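Uncharacterized protein AsqI (Emericella nidulans, PDB 5YY3) catalyses, as a zinc-dependent cyclopenase of the tyrosinase family, the ring contraction of 4'-methoxycyclopenin to 4'-methoxyviridicatin in fungal aspoquinolone biosynthesis. Local coordinates at residues 413-418 against 600-605; 245-251 against 389-395; 426-432 against 466-472. The contacts are given in a common frame with arbitrary orientation. Residue numbers count along the deposited sequence, not the author numbering.

Contact 1: 413-418 against 600-605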
loop_
_atom_site.group_PDB
_atom_site.type_symbol
_atom_site.label_atom_id
_atom_site.label_comp_id
_atom_site.label_asym_id
_atom_site.label_seq_id
_atom_site.Cartn_x
_atom_site.Cartn_y
_atom_site.Cartn_z
ATOM N N GLN A 413 -38.228 14.921 14.844
ATOM C CA GLN A 413 -39.016 14.481 15.994
ATOM C C GLN A 413 -38.410 15.031 17.270
ATOM O O GLN A 413 -37.194 15.219 17.362
ATOM C CB GLN A 413 -39.113 12.949 16.059
ATOM C CG GLN A 413 -37.774 12.221 16.136
ATOM C CD GLN A 413 -37.911 10.709 16.009
ATOM O OE1 GLN A 413 -39.015 10.182 15.939
ATOM N NE2 GLN A 413 -36.777 10.009 15.943
ATOM N N ASP A 414 -39.277 15.307 18.238
ATOM C CA ASP A 414 -38.888 15.812 19.553
ATOM C C ASP A 414 -38.199 14.713 20.369
ATOM O O ASP A 414 -38.810 13.685 20.667
ATOM C CB ASP A 414 -40.127 16.317 20.292
ATOM C CG ASP A 414 -39.786 17.137 21.513
ATOM O OD1 ASP A 414 -38.746 16.872 22.154
ATOM O OD2 ASP A 414 -40.566 18.057 21.835
ATOM N N ILE A 415 -36.946 14.930 20.757
ATOM C CA ILE A 415 -36.190 13.883 21.434
ATOM C C ILE A 415 -36.704 13.648 22.859
ATOM O O ILE A 415 -36.411 12.610 23.463
ATOM C CB ILE A 415 -34.664 14.210 21.477
ATOM C CG1 ILE A 415 -33.855 12.927 21.610
ATOM C CG2 ILE A 415 -34.314 15.141 22.629
ATOM C CD1 ILE A 415 -34.186 11.904 20.557
ATOM N N THR A 416 -37.470 14.607 23.388
ATOM C CA THR A 416 -38.056 14.484 24.724
ATOM C C THR A 416 -39.468 13.888 24.686
ATOM O O THR A 416 -39.962 13.404 25.699
ATOM C CB THR A 416 -38.144 15.841 25.441
ATOM O OG1 THR A 416 -39.104 16.662 24.771
ATOM C CG2 THR A 416 -36.802 16.555 25.464
ATOM N N ALA A 417 -40.104 13.918 23.516
ATOM C CA ALA A 417 -41.518 13.550 23.356
ATOM C C ALA A 417 -41.955 12.230 24.014
ATOM O O ALA A 417 -43.098 12.102 24.439
ATOM C CB ALA A 417 -41.860 13.510 21.885
ATOM N N HIS A 418 -41.071 11.245 24.098
ATOM C CA HIS A 418 -41.457 9.977 24.709
ATOM C C HIS A 418 -40.450 9.540 25.785
ATOM O O HIS A 418 -40.216 8.342 25.976
ATOM C CB HIS A 418 -41.603 8.894 23.637
ATOM C CG HIS A 418 -42.556 9.251 22.538
ATOM N ND1 HIS A 418 -43.917 9.047 22.635
ATOM C CD2 HIS A 418 -42.346 9.786 21.307
ATOM C CE1 HIS A 418 -44.502 9.442 21.515
ATOM N NE2 HIS A 418 -43.571 9.895 20.697
ATOM N N ARG A 600 -42.369 3.047 18.548
ATOM C CA ARG A 600 -41.643 4.277 18.212
ATOM C C ARG A 600 -41.097 4.326 16.787
ATOM O O ARG A 600 -40.649 5.381 16.324
ATOM C CB ARG A 600 -40.483 4.477 19.186
ATOM C CG ARG A 600 -40.909 4.890 20.565
ATOM C CD ARG A 600 -41.654 6.206 20.493
ATOM N NE ARG A 600 -42.694 6.261 21.513
ATOM C CZ ARG A 600 -43.990 6.097 21.271
ATOM N NH1 ARG A 600 -44.423 5.892 20.026
ATOM N NH2 ARG A 600 -44.850 6.157 22.280
ATOM N N GLY A 601 -41.127 3.199 16.090
ATOM C CA GLY A 601 -40.549 3.139 14.762
ATOM C C GLY A 601 -39.161 2.542 14.873
ATOM O O GLY A 601 -38.423 2.870 15.809
ATOM N N MET A 602 -38.809 1.657 13.946
ATOM C CA MET A 602 -37.537 0.953 14.044
ATOM C C MET A 602 -36.348 1.921 14.012
ATOM O O MET A 602 -36.306 2.865 13.232
ATOM C CB MET A 602 -37.413 -0.082 12.928
ATOM C CG MET A 602 -38.317 -1.320 13.095
ATOM S SD MET A 602 -38.039 -2.473 14.491
ATOM C CE MET A 602 -36.302 -2.274 14.956
ATOM N N GLY A 603 -35.400 1.713 14.909
ATOM C CA GLY A 603 -34.223 2.560 14.964
ATOM C C GLY A 603 -34.388 3.859 15.714
ATOM O O GLY A 603 -33.482 4.692 15.702
ATOM N N TYR A 604 -35.532 4.030 16.374
ATOM C CA TYR A 604 -35.769 5.195 17.229
ATOM C C TYR A 604 -34.686 5.306 18.290
ATOM O O TYR A 604 -34.347 4.311 18.931
ATOM C CB TYR A 604 -37.137 5.095 17.898
ATOM C CG TYR A 604 -37.498 6.298 18.737
ATOM C CD1 TYR A 604 -38.096 7.412 18.155
ATOM C CD2 TYR A 604 -37.241 6.324 20.105
ATOM C CE1 TYR A 604 -38.429 8.524 18.908
ATOM C CE2 TYR A 604 -37.572 7.443 20.870
ATOM C CZ TYR A 604 -38.172 8.538 20.258
ATOM O OH TYR A 604 -38.523 9.653 20.998
ATOM N N PRO A 605 -34.178 6.519 18.533
ATOM C CA PRO A 605 -34.606 7.827 18.023
ATOM C C PRO A 605 -33.789 8.354 16.844
ATOM O O PRO A 605 -33.880 9.536 16.503
ATOM C CB PRO A 605 -34.406 8.728 19.237
ATOM C CG PRO A 605 -33.151 8.163 19.875
ATOM C CD PRO A 605 -33.172 6.664 19.604
HETATM O O HOH W 1 -38.284 10.633 23.604
#
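Two irregular loops, each shaped by its own turn, meet through side chains and one water. Residues 600-605 make a type II beta turn from G601 to Y604, closed by Y604 N to G601 O at 3.2 Å, and a cis peptide precedes P605. Segment 413-418 curls into a turn with A417 N bonded to D414 O (3.1 Å), and the CA atoms of I415 and P605 lie 7.1 Å apart. Y604 reaches into this curl: one water joins its OH (2.8 Å) to I415 O (2.7 Å) and H418 N (2.9 Å). I415 CD1 packs on P605 CB at 3.4 Å, while Q413 NE2, bonded more strongly to N607, gives P605 O a weak hydrogen bond (3.0 Å). R600 CD lies over the face of the H418 imidazole, 3.9 Å from its centroid, a CH-pi contact. D414 OD1 accepts from T416 N in an Asx turn. The contact joins the linker between helix 391-410 and strand 422-431 to a loop of the hemocyanin-type Ig-like domain.

Contact 2: 245-251 against 389-395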
loop_
_atom_site.group_PDB
_atom_site.type_symbol
_atom_site.label_atom_id
_atom_site.label_comp_id
_atom_site.label_asym_id
_atom_site.label_seq_id
_atom_site.Cartn_x
_atom_site.Cartn_y
_atom_site.Cartn_z
ATOM N N ASP A 245 -23.398 5.474 -13.467
ATOM C CA ASP A 245 -22.114 5.384 -12.791
ATOM C C ASP A 245 -21.350 4.127 -13.202
ATOM O O ASP A 245 -21.906 3.187 -13.792
ATOM C CB ASP A 245 -22.307 5.408 -11.275
ATOM C CG ASP A 245 -21.083 5.908 -10.532
ATOM O OD1 ASP A 245 -20.032 6.104 -11.189
ATOM O OD2 ASP A 245 -21.174 6.092 -9.291
ATOM N N PHE A 246 -20.061 4.131 -12.886
ATOM C CA PHE A 246 -19.226 2.983 -13.126
ATOM C C PHE A 246 -19.030 2.201 -11.839
ATOM O O PHE A 246 -19.033 2.767 -10.759
ATOM C CB PHE A 246 -17.874 3.415 -13.687
ATOM C CG PHE A 246 -17.941 4.002 -15.074
ATOM C CD1 PHE A 246 -17.926 3.180 -16.192
ATOM C CD2 PHE A 246 -17.957 5.372 -15.261
ATOM C CE1 PHE A 246 -17.969 3.713 -17.480
ATOM C CE2 PHE A 246 -17.986 5.918 -16.546
ATOM C CZ PHE A 246 -17.994 5.085 -17.655
ATOM N N LEU A 247 -18.882 0.893 -11.967
ATOM C CA LEU A 247 -18.374 0.059 -10.896
ATOM C C LEU A 247 -16.891 -0.200 -11.173
ATOM O O LEU A 247 -16.546 -1.141 -11.877
ATOM C CB LEU A 247 -19.156 -1.250 -10.831
ATOM C CG LEU A 247 -20.600 -1.168 -10.331
ATOM C CD1 LEU A 247 -21.379 -2.352 -10.821
ATOM C CD2 LEU A 247 -20.612 -1.128 -8.813
ATOM N N GLU A 248 -16.005 0.621 -10.630
ATOM C CA GLU A 248 -14.634 0.600 -11.125
ATOM C C GLU A 248 -13.772 -0.589 -10.678
ATOM O O GLU A 248 -12.696 -0.803 -11.244
ATOM C CB GLU A 248 -13.929 1.907 -10.746
ATOM C CG GLU A 248 -13.812 2.155 -9.266
ATOM C CD GLU A 248 -14.755 3.248 -8.795
ATOM O OE1 GLU A 248 -15.963 3.159 -9.110
ATOM O OE2 GLU A 248 -14.294 4.196 -8.107
ATOM N N ASN A 249 -14.222 -1.370 -9.699
ATOM C CA ASN A 249 -13.388 -2.466 -9.212
ATOM C C ASN A 249 -13.728 -3.860 -9.733
ATOM O O ASN A 249 -12.871 -4.762 -9.731
ATOM C CB ASN A 249 -13.411 -2.489 -7.693
ATOM C CG ASN A 249 -12.633 -1.348 -7.115
ATOM O OD1 ASN A 249 -11.550 -1.028 -7.598
ATOM N ND2 ASN A 249 -13.201 -0.681 -6.124
ATOM N N GLY A 250 -14.961 -4.065 -10.172
ATOM C CA GLY A 250 -15.289 -5.367 -10.725
ATOM C C GLY A 250 -15.372 -6.403 -9.621
ATOM O O GLY A 250 -14.868 -6.204 -8.526
ATOM N N TYR A 251 -16.012 -7.526 -9.900
ATOM C CA TYR A 251 -16.310 -8.458 -8.839
ATOM C C TYR A 251 -16.265 -9.882 -9.335
ATOM O O TYR A 251 -16.752 -10.181 -10.427
ATOM C CB TYR A 251 -17.693 -8.143 -8.245
ATOM C CG TYR A 251 -18.270 -9.246 -7.391
ATOM C CD1 TYR A 251 -17.724 -9.539 -6.152
ATOM C CD2 TYR A 251 -19.369 -9.983 -7.817
ATOM C CE1 TYR A 251 -18.247 -10.530 -5.358
ATOM C CE2 TYR A 251 -19.906 -10.984 -7.020
ATOM C CZ TYR A 251 -19.334 -11.247 -5.792
ATOM O OH TYR A 251 -19.828 -12.240 -4.982
ATOM N N ARG A 389 -22.846 -10.391 -0.880
ATOM C CA ARG A 389 -21.452 -10.661 -1.208
ATOM C C ARG A 389 -20.891 -9.621 -2.175
ATOM O O ARG A 389 -19.696 -9.329 -2.173
ATOM C CB ARG A 389 -21.297 -12.047 -1.830
ATOM C CG ARG A 389 -21.998 -13.177 -1.110
ATOM C CD ARG A 389 -21.830 -14.474 -1.891
ATOM N NE ARG A 389 -22.404 -15.575 -1.136
ATOM C CZ ARG A 389 -21.743 -16.276 -0.220
ATOM N NH1 ARG A 389 -20.472 -16.003 0.030
ATOM N NH2 ARG A 389 -22.348 -17.256 0.443
ATOM N N ASP A 390 -21.771 -9.071 -3.003
ATOM C CA ASP A 390 -21.388 -8.215 -4.128
ATOM C C ASP A 390 -21.338 -6.724 -3.742
ATOM O O ASP A 390 -22.317 -6.185 -3.229
ATOM C CB ASP A 390 -22.388 -8.447 -5.258
ATOM C CG ASP A 390 -21.922 -7.903 -6.594
ATOM O OD1 ASP A 390 -21.145 -6.919 -6.613
ATOM O OD2 ASP A 390 -22.373 -8.460 -7.628
ATOM N N PRO A 391 -20.195 -6.057 -3.977
ATOM C CA PRO A 391 -20.096 -4.638 -3.601
ATOM C C PRO A 391 -21.075 -3.735 -4.349
ATOM O O PRO A 391 -21.409 -2.663 -3.825
ATOM C CB PRO A 391 -18.650 -4.272 -3.963
ATOM C CG PRO A 391 -17.915 -5.567 -3.933
ATOM C CD PRO A 391 -18.910 -6.577 -4.484
ATOM N N CYS A 392 -21.541 -4.119 -5.537
ATOM C CA CYS A 392 -22.492 -3.229 -6.215
ATOM C C CYS A 392 -23.803 -3.109 -5.421
ATOM O O CYS A 392 -24.454 -2.065 -5.451
ATOM C CB CYS A 392 -22.769 -3.680 -7.660
ATOM S SG CYS A 392 -23.767 -5.165 -7.900
ATOM N N PHE A 393 -24.192 -4.147 -4.687
ATOM C CA PHE A 393 -25.458 -4.055 -3.973
ATOM C C PHE A 393 -25.350 -3.149 -2.753
ATOM O O PHE A 393 -26.339 -2.557 -2.323
ATOM C CB PHE A 393 -25.966 -5.440 -3.583
ATOM C CG PHE A 393 -26.445 -6.247 -4.766
ATOM C CD1 PHE A 393 -25.625 -7.200 -5.361
ATOM C CD2 PHE A 393 -27.676 -5.993 -5.336
ATOM C CE1 PHE A 393 -26.058 -7.926 -6.457
ATOM C CE2 PHE A 393 -28.113 -6.711 -6.450
ATOM C CZ PHE A 393 -27.309 -7.675 -7.003
ATOM N N TRP A 394 -24.145 -3.023 -2.203
ATOM C CA TRP A 394 -23.947 -2.139 -1.065
ATOM C C TRP A 394 -24.057 -0.722 -1.559
ATOM O O TRP A 394 -24.524 0.153 -0.832
ATOM C CB TRP A 394 -22.605 -2.419 -0.360
ATOM C CG TRP A 394 -22.706 -3.704 0.394
ATOM C CD1 TRP A 394 -22.348 -4.941 -0.045
ATOM C CD2 TRP A 394 -23.306 -3.892 1.685
ATOM N NE1 TRP A 394 -22.645 -5.889 0.909
ATOM C CE2 TRP A 394 -23.234 -5.266 1.982
ATOM C CE3 TRP A 394 -23.874 -3.026 2.628
ATOM C CZ2 TRP A 394 -23.714 -5.796 3.179
ATOM C CZ3 TRP A 394 -24.343 -3.548 3.812
ATOM C CH2 TRP A 394 -24.255 -4.924 4.084
ATOM N N ARG A 395 -23.692 -0.497 -2.819
ATOM C CA ARG A 395 -23.845 0.840 -3.385
ATOM C C ARG A 395 -25.337 1.127 -3.624
ATOM O O ARG A 395 -25.797 2.255 -3.433
ATOM C CB ARG A 395 -23.019 0.996 -4.670
ATOM C CG ARG A 395 -21.504 0.771 -4.452
ATOM C CD ARG A 395 -20.654 1.337 -5.613
ATOM N NE ARG A 395 -21.166 2.654 -5.945
ATOM C CZ ARG A 395 -20.875 3.322 -7.050
ATOM N NH1 ARG A 395 -20.029 2.804 -7.943
ATOM N NH2 ARG A 395 -21.439 4.515 -7.252
HETATM O O HOH W 2 -17.851 1.705 -7.224
#
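A buried arginine is accommodated when each of its nitrogens finds an acceptor, and R395 illustrates this. Its NH2 makes a salt bridge to D245 OD2 at 2.6 Å, and its NH1 donates to F246 O at 3.0 Å. E248 reaches R395 through a water, which accepts weakly from R395 NH1 (2.5 Å) and donates to E248 OE1 (3.0 Å). R238 offers its carbonyl to R395 NE and forms salt bridges with both D245 and E248, whose OE2 also accepts from L236 N of a second subunit. In this hemocyanin-like metal-binding domain, loop 245-251 packs along the first turn of helix 391-410, whose N-cap D390 accepts from C392 N at its OD1 (3.0 Å), an oxygen also bonded to Y264. The Y251 ring lies over D390 CA, 4.1 Å from the centroid in a CH-pi contact. Between the arginine cluster and the Y251 ring, L247 CD2 meets C392 CB at 3.5 Å. R389 turns to D178 and the M456 carbonyl, its side chain about 8 Å from that of the zinc ligand H186.

Contact 3: 426-432 against 466-472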
loop_
_atom_site.group_PDB
_atom_site.type_symbol
_atom_site.label_atom_id
_atom_site.label_comp_id
_atom_site.label_asym_id
_atom_site.label_seq_id
_atom_site.Cartn_x
_atom_site.Cartn_y
_atom_site.Cartn_z
ATOM N N ASN A 426 -23.968 6.248 34.133
ATOM C CA ASN A 426 -22.998 5.164 34.245
ATOM C C ASN A 426 -23.143 4.068 33.202
ATOM O O ASN A 426 -23.110 2.886 33.525
ATOM C CB ASN A 426 -23.070 4.534 35.642
ATOM C CG ASN A 426 -22.439 5.415 36.715
ATOM O OD1 ASN A 426 -23.085 5.795 37.684
ATOM N ND2 ASN A 426 -21.178 5.738 36.541
ATOM N N LEU A 427 -23.289 4.454 31.945
ATOM C CA LEU A 427 -23.359 3.472 30.877
ATOM C C LEU A 427 -21.985 2.847 30.671
ATOM O O LEU A 427 -20.991 3.555 30.542
ATOM C CB LEU A 427 -23.856 4.122 29.577
ATOM C CG LEU A 427 -23.931 3.226 28.342
ATOM C CD1 LEU A 427 -24.873 2.063 28.607
ATOM C CD2 LEU A 427 -24.390 4.031 27.125
ATOM N N VAL A 428 -21.929 1.522 30.656
ATOM C CA VAL A 428 -20.680 0.829 30.420
ATOM C C VAL A 428 -20.846 -0.288 29.357
ATOM O O VAL A 428 -21.864 -0.988 29.332
ATOM C CB VAL A 428 -20.120 0.229 31.742
ATOM C CG1 VAL A 428 -18.812 -0.471 31.501
ATOM C CG2 VAL A 428 -19.923 1.319 32.801
ATOM N N VAL A 429 -19.859 -0.432 28.474
ATOM C CA VAL A 429 -19.739 -1.630 27.630
ATOM C C VAL A 429 -18.462 -2.380 28.054
ATOM O O VAL A 429 -17.386 -1.775 28.093
ATOM C CB VAL A 429 -19.694 -1.265 26.106
ATOM C CG1 VAL A 429 -19.725 -2.514 25.239
ATOM C CG2 VAL A 429 -20.869 -0.347 25.742
ATOM N N ARG A 430 -18.584 -3.666 28.402
ATOM C CA ARG A 430 -17.469 -4.441 28.993
ATOM C C ARG A 430 -17.380 -5.829 28.443
ATOM O O ARG A 430 -18.381 -6.380 28.013
ATOM C CB ARG A 430 -17.624 -4.685 30.503
ATOM C CG ARG A 430 -18.381 -3.711 31.300
ATOM C CD ARG A 430 -18.037 -3.903 32.775
ATOM N NE ARG A 430 -18.925 -4.786 33.514
ATOM C CZ ARG A 430 -18.951 -4.804 34.840
ATOM N NH1 ARG A 430 -18.119 -4.013 35.504
ATOM N NH2 ARG A 430 -19.786 -5.598 35.503
ATOM N N LEU A 431 -16.217 -6.447 28.598
ATOM C CA LEU A 431 -16.105 -7.891 28.451
ATOM C C LEU A 431 -16.888 -8.588 29.562
ATOM O O LEU A 431 -17.077 -8.041 30.655
ATOM C CB LEU A 431 -14.643 -8.333 28.499
ATOM C CG LEU A 431 -13.734 -7.871 27.362
ATOM C CD1 LEU A 431 -12.279 -8.146 27.717
ATOM C CD2 LEU A 431 -14.121 -8.597 26.077
ATOM N N GLN A 432 -17.345 -9.798 29.281
ATOM C CA GLN A 432 -17.977 -10.587 30.313
ATOM C C GLN A 432 -16.904 -11.176 31.226
ATOM O O GLN A 432 -17.069 -11.226 32.445
ATOM C CB GLN A 432 -18.823 -11.686 29.703
ATOM C CG GLN A 432 -20.127 -11.206 29.120
ATOM C CD GLN A 432 -20.964 -12.370 28.670
ATOM O OE1 GLN A 432 -21.085 -13.373 29.383
ATOM N NE2 GLN A 432 -21.518 -12.271 27.468
ATOM N N PRO A 466 -17.052 -12.418 24.377
ATOM C CA PRO A 466 -18.347 -12.120 24.992
ATOM C C PRO A 466 -18.360 -10.747 25.657
ATOM O O PRO A 466 -17.426 -10.403 26.388
ATOM C CB PRO A 466 -18.509 -13.235 26.028
ATOM C CG PRO A 466 -17.709 -14.366 25.454
ATOM C CD PRO A 466 -16.523 -13.723 24.809
ATOM N N TYR A 467 -19.397 -9.961 25.378
ATOM C CA TYR A 467 -19.523 -8.651 25.993
ATOM C C TYR A 467 -20.880 -8.499 26.674
ATOM O O TYR A 467 -21.782 -9.323 26.530
ATOM C CB TYR A 467 -19.305 -7.523 24.966
ATOM C CG TYR A 467 -20.435 -7.314 23.980
ATOM C CD1 TYR A 467 -21.531 -6.519 24.306
ATOM C CD2 TYR A 467 -20.400 -7.892 22.708
ATOM C CE1 TYR A 467 -22.579 -6.327 23.414
ATOM C CE2 TYR A 467 -21.441 -7.691 21.789
ATOM C CZ TYR A 467 -22.529 -6.908 22.155
ATOM O OH TYR A 467 -23.581 -6.702 21.273
ATOM N N GLU A 468 -21.003 -7.426 27.426
ATOM C CA GLU A 468 -22.244 -7.084 28.072
ATOM C C GLU A 468 -22.298 -5.575 28.121
ATOM O O GLU A 468 -21.284 -4.913 27.971
ATOM C CB GLU A 468 -22.312 -7.673 29.480
ATOM C CG GLU A 468 -21.465 -6.874 30.467
ATOM C CD GLU A 468 -21.426 -7.465 31.854
ATOM O OE1 GLU A 468 -21.298 -8.715 31.986
ATOM O OE2 GLU A 468 -21.535 -6.657 32.810
ATOM N N TRP A 469 -23.473 -5.013 28.307
ATOM C CA TRP A 469 -23.509 -3.623 28.681
ATOM C C TRP A 469 -24.334 -3.504 29.948
ATOM O O TRP A 469 -25.151 -4.388 30.277
ATOM C CB TRP A 469 -24.064 -2.742 27.560
ATOM C CG TRP A 469 -25.493 -2.993 27.167
ATOM C CD1 TRP A 469 -25.965 -4.027 26.413
ATOM C CD2 TRP A 469 -26.634 -2.177 27.491
ATOM N NE1 TRP A 469 -27.330 -3.902 26.232
ATOM C CE2 TRP A 469 -27.766 -2.778 26.884
ATOM C CE3 TRP A 469 -26.807 -0.995 28.224
ATOM C CZ2 TRP A 469 -29.061 -2.246 27.007
ATOM C CZ3 TRP A 469 -28.097 -0.459 28.337
ATOM C CH2 TRP A 469 -29.205 -1.089 27.733
ATOM N N ASN A 470 -24.092 -2.433 30.685
ATOM C CA ASN A 470 -24.945 -2.137 31.805
ATOM C C ASN A 470 -25.111 -0.631 31.926
ATOM O O ASN A 470 -24.352 0.141 31.315
ATOM C CB ASN A 470 -24.406 -2.762 33.097
ATOM C CG ASN A 470 -22.974 -2.367 33.392
ATOM O OD1 ASN A 470 -22.707 -1.262 33.869
ATOM N ND2 ASN A 470 -22.044 -3.279 33.132
ATOM N N VAL A 471 -26.131 -0.223 32.679
ATOM C CA VAL A 471 -26.445 1.179 32.833
ATOM C C VAL A 471 -27.197 1.342 34.150
ATOM O O VAL A 471 -27.841 0.407 34.651
ATOM C CB VAL A 471 -27.287 1.715 31.644
ATOM C CG1 VAL A 471 -28.664 1.108 31.654
ATOM C CG2 VAL A 471 -27.380 3.261 31.645
ATOM N N GLN A 472 -27.093 2.526 34.730
ATOM C CA GLN A 472 -27.744 2.785 35.989
ATOM C C GLN A 472 -29.049 3.527 35.726
ATOM O O GLN A 472 -29.087 4.500 34.963
ATOM C CB GLN A 472 -26.818 3.576 36.895
ATOM C CG GLN A 472 -27.230 3.617 38.337
ATOM C CD GLN A 472 -26.178 4.302 39.198
ATOM O OE1 GLN A 472 -24.978 4.002 39.093
ATOM N NE2 GLN A 472 -26.617 5.242 40.035
HETATM O O HOH W 3 -23.530 0.709 35.187
#
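In a beta sandwich, one face of a strand pair can carry apolar side chains and the other mostly polar ones; 426-432 and 466-472 are a worked case. On the apolar face L427 CD1 lies 3.6 Å from W469 CE3 and 3.9 Å from V471 CB, while V429 CG2 approaches W469 CB at 4.4 Å. L427 and V429 continue onto A575 of strand 571-580, and W469 onto L491 and L493 of strand 487-497, its indole NE1 being bonded to D511. V429 CG1 also meets Y467 CD1 at 4.5 Å.

The backbones beneath run antiparallel, their axes 4.7 Å apart at 157°. V428 and N470 form one hydrogen-bonded pair (V428 N to N470 O 2.9 Å, N470 N to V428 O 3.0 Å), R430 and E468 the next (R430 N to E468 O 3.0 Å, E468 N to R430 O 2.9 Å). V429 and W469 make the non-hydrogen-bonded pair between them. This pairing joins strand 422-431 to the sheet of the hemocyanin-type Ig-like domain; strand 461-475 pairs with strand 523-528 as well.

On the face bearing V428 and R430, polar groups take over. R430 NE forms a salt bridge with E468 OE2 at 3.3 Å, and N470 ND2 gives the same oxygen a weak hydrogen bond (3.4 Å). Farther along, a water donates to N426 O (2.8 Å) and N470 OD1 (2.5 Å). Where strand 422-431 ends, Q432 N donates to P466 O at 3.0 Å and Q432 NE2 to Y467 O at 3.1 Å.

Overall arrangement
The three contacts show how an enzyme with a helical metal-binding domain and an Ig-like domain is held together by local contacts. Contact 2 closes first along the chain, within the helical domain. Helix 391-410, which begins there, then leads through the loop of contact 1 to strand 422-431 of contact 3. Contact 1 spans the longest sequence separation and encloses contact 3. No two contacts touch: the centres of 1 and 3 are 23 Å apart, of 1 and 2 34 Å, and of 2 and 3 37 Å. Contact 2 lies nearest the zinc ligands, whereas contacts 1 and 3 lie away from them, contact 3 within the beta sheet and contact 1 between the linker and a loop of the Ig-like domain.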